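Local coordinates for putative mannose-1-phosphate guanylyl transferase (Thermus thermophilus, PDB 2CU2), which probably transfers a guanylyl group from GTP to mannose 1-phosphate, forming GDP-mannose, at residues E101-V105 and L126-E130. Residues are numbered along the deposited sequence; the frame is centred on the assembly and turned at random.
Sequences ERLLV and LEAAE
Arg102 NE donates to Leu126 O at 3.0 Å, a nearly straight bond (N-H...O 171°) with the acceptor lying at the edge of the guanidinium, in its plane. The same carbonyl takes Ala129 N from the opposite face of its plane, at 3.2 Å, so the backbone leaving the helix and the arginine share one oxygen. The other end of the guanidinium turns back to the residue just before the strand, where Arg102 NH1 donates to Glu101 O at 2.9 Å; together the two bonds fix the rotation of the flat group. A bend at chi2 (-77°) swings the arginine toward the helix end, and Ala129 CB sits 3.6 Å from Arg102 NE, a methyl small enough to let the group approach. Deeper in, Leu104 CD1 meets Leu126 CD2 at 3.8 Å, the two branched side chains crossing at about a right angle. This is a strand-helix join in the GT-A-type nucleotidyltransferase domain: strand 102-107, flanked by strands 3-8 and 184-192 in the central sheet, receives the C-terminal end of helix 115-128. That end carries the partial negative charge of the helix dipole, which probably suits a cationic partner. A methionine in place of Arg102 would probably leave Leu126 O without its side-chain donor and Glu101 O without its NH1 partner. In the second shell, Arg245, on strand 244-249, donates to Ala128 O and forms a salt bridge with Glu130 OE1.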
loop_
_atom_site.group_PDB
_atom_site.type_symbol
_atom_site.label_atom_id
_atom_site.label_comp_id
_atom_site.label_asym_id
_atom_site.label_seq_id
_atom_site.Cartn_x
_atom_site.Cartn_y
_atom_site.Cartn_z
ATOM N N GLU A 101 0.116 13.939 48.401
ATOM C CA GLU A 101 -0.323 12.863 49.289
ATOM C C GLU A 101 -0.546 11.584 48.494
ATOM O O GLU A 101 -0.568 10.486 49.048
ATOM C CB GLU A 101 -1.632 13.241 49.977
ATOM C CG GLU A 101 -1.522 14.377 50.972
ATOM C CD GLU A 101 -2.868 15.010 51.255
ATOM O OE1 GLU A 101 -3.225 15.979 50.553
ATOM O OE2 GLU A 101 -3.572 14.532 52.168
ATOM N N ARG A 102 -0.727 11.740 47.188
ATOM C CA ARG A 102 -0.963 10.604 46.316
ATOM C C ARG A 102 -0.325 10.817 44.954
ATOM O O ARG A 102 -0.301 11.937 44.432
ATOM C CB ARG A 102 -2.467 10.387 46.120
ATOM C CG ARG A 102 -3.215 9.890 47.339
ATOM C CD ARG A 102 -2.988 8.407 47.558
ATOM N NE ARG A 102 -3.842 7.885 48.624
ATOM C CZ ARG A 102 -3.614 8.058 49.923
ATOM N NH1 ARG A 102 -2.549 8.740 50.323
ATOM N NH2 ARG A 102 -4.458 7.557 50.818
ATOM N N LEU A 103 0.199 9.739 44.388
ATOM C CA LEU A 103 0.781 9.803 43.058
ATOM C C LEU A 103 0.145 8.706 42.214
ATOM O O LEU A 103 0.122 7.534 42.593
ATOM C CB LEU A 103 2.304 9.619 43.087
ATOM C CG LEU A 103 2.928 9.622 41.688
ATOM C CD1 LEU A 103 2.659 10.955 41.000
ATOM C CD2 LEU A 103 4.424 9.343 41.779
ATOM N N LEU A 104 -0.382 9.110 41.068
ATOM C CA LEU A 104 -1.018 8.192 40.147
ATOM C C LEU A 104 -0.032 8.014 38.987
ATOM O O LEU A 104 0.504 8.994 38.468
ATOM C CB LEU A 104 -2.329 8.819 39.675
ATOM C CG LEU A 104 -3.521 7.950 39.295
ATOM C CD1 LEU A 104 -3.707 6.813 40.290
ATOM C CD2 LEU A 104 -4.752 8.850 39.255
ATOM N N VAL A 105 0.238 6.771 38.609
ATOM C CA VAL A 105 1.165 6.504 37.515
ATOM C C VAL A 105 0.437 5.788 36.384
ATOM O O VAL A 105 -0.165 4.736 36.595
ATOM C CB VAL A 105 2.346 5.622 37.984
ATOM C CG1 VAL A 105 3.157 5.158 36.788
ATOM C CG2 VAL A 105 3.226 6.401 38.945
ATOM N N LEU A 126 -7.028 5.508 44.269
ATOM C CA LEU A 126 -6.501 6.526 45.169
ATOM C C LEU A 126 -6.939 6.234 46.607
ATOM O O LEU A 126 -6.137 6.324 47.539
ATOM C CB LEU A 126 -6.989 7.912 44.742
ATOM C CG LEU A 126 -6.500 8.361 43.364
ATOM C CD1 LEU A 126 -7.185 9.666 42.961
ATOM C CD2 LEU A 126 -4.984 8.533 43.402
ATOM N N GLU A 127 -8.204 5.862 46.777
ATOM C CA GLU A 127 -8.755 5.560 48.092
ATOM C C GLU A 127 -8.117 4.309 48.700
ATOM O O GLU A 127 -7.841 4.227 49.889
ATOM C CB GLU A 127 -10.261 5.351 47.943
ATOM C CG GLU A 127 -10.986 6.626 47.522
ATOM C CD GLU A 127 -12.422 6.556 47.986
ATOM O OE1 GLU A 127 -13.071 5.551 47.735
ATOM O OE2 GLU A 127 -12.881 7.508 48.611
ATOM N N ALA A 128 -7.916 3.294 47.840
ATOM C CA ALA A 128 -7.376 2.031 48.327
ATOM C C ALA A 128 -5.894 2.165 48.670
ATOM O O ALA A 128 -5.264 1.278 49.228
ATOM C CB ALA A 128 -7.566 0.978 47.232
ATOM N N ALA A 129 -5.329 3.321 48.269
ATOM C CA ALA A 129 -3.915 3.564 48.521
ATOM C C ALA A 129 -3.677 4.141 49.919
ATOM O O ALA A 129 -3.207 5.258 50.091
ATOM C CB ALA A 129 -3.409 4.542 47.461
ATOM N N GLU A 130 -4.068 3.353 50.940
ATOM C CA GLU A 130 -3.817 3.774 52.313
ATOM C C GLU A 130 -2.345 3.570 52.689
ATOM O O GLU A 130 -1.489 3.316 51.853
ATOM C CB GLU A 130 -4.721 2.952 53.234
ATOM C CG GLU A 130 -6.208 3.187 52.946
ATOM C CD GLU A 130 -7.041 2.450 53.969
ATOM O OE1 GLU A 130 -6.802 1.270 54.179
ATOM O OE2 GLU A 130 -7.936 3.068 54.547
HETATM O O HOH W 1 -7.714 6.805 51.382
#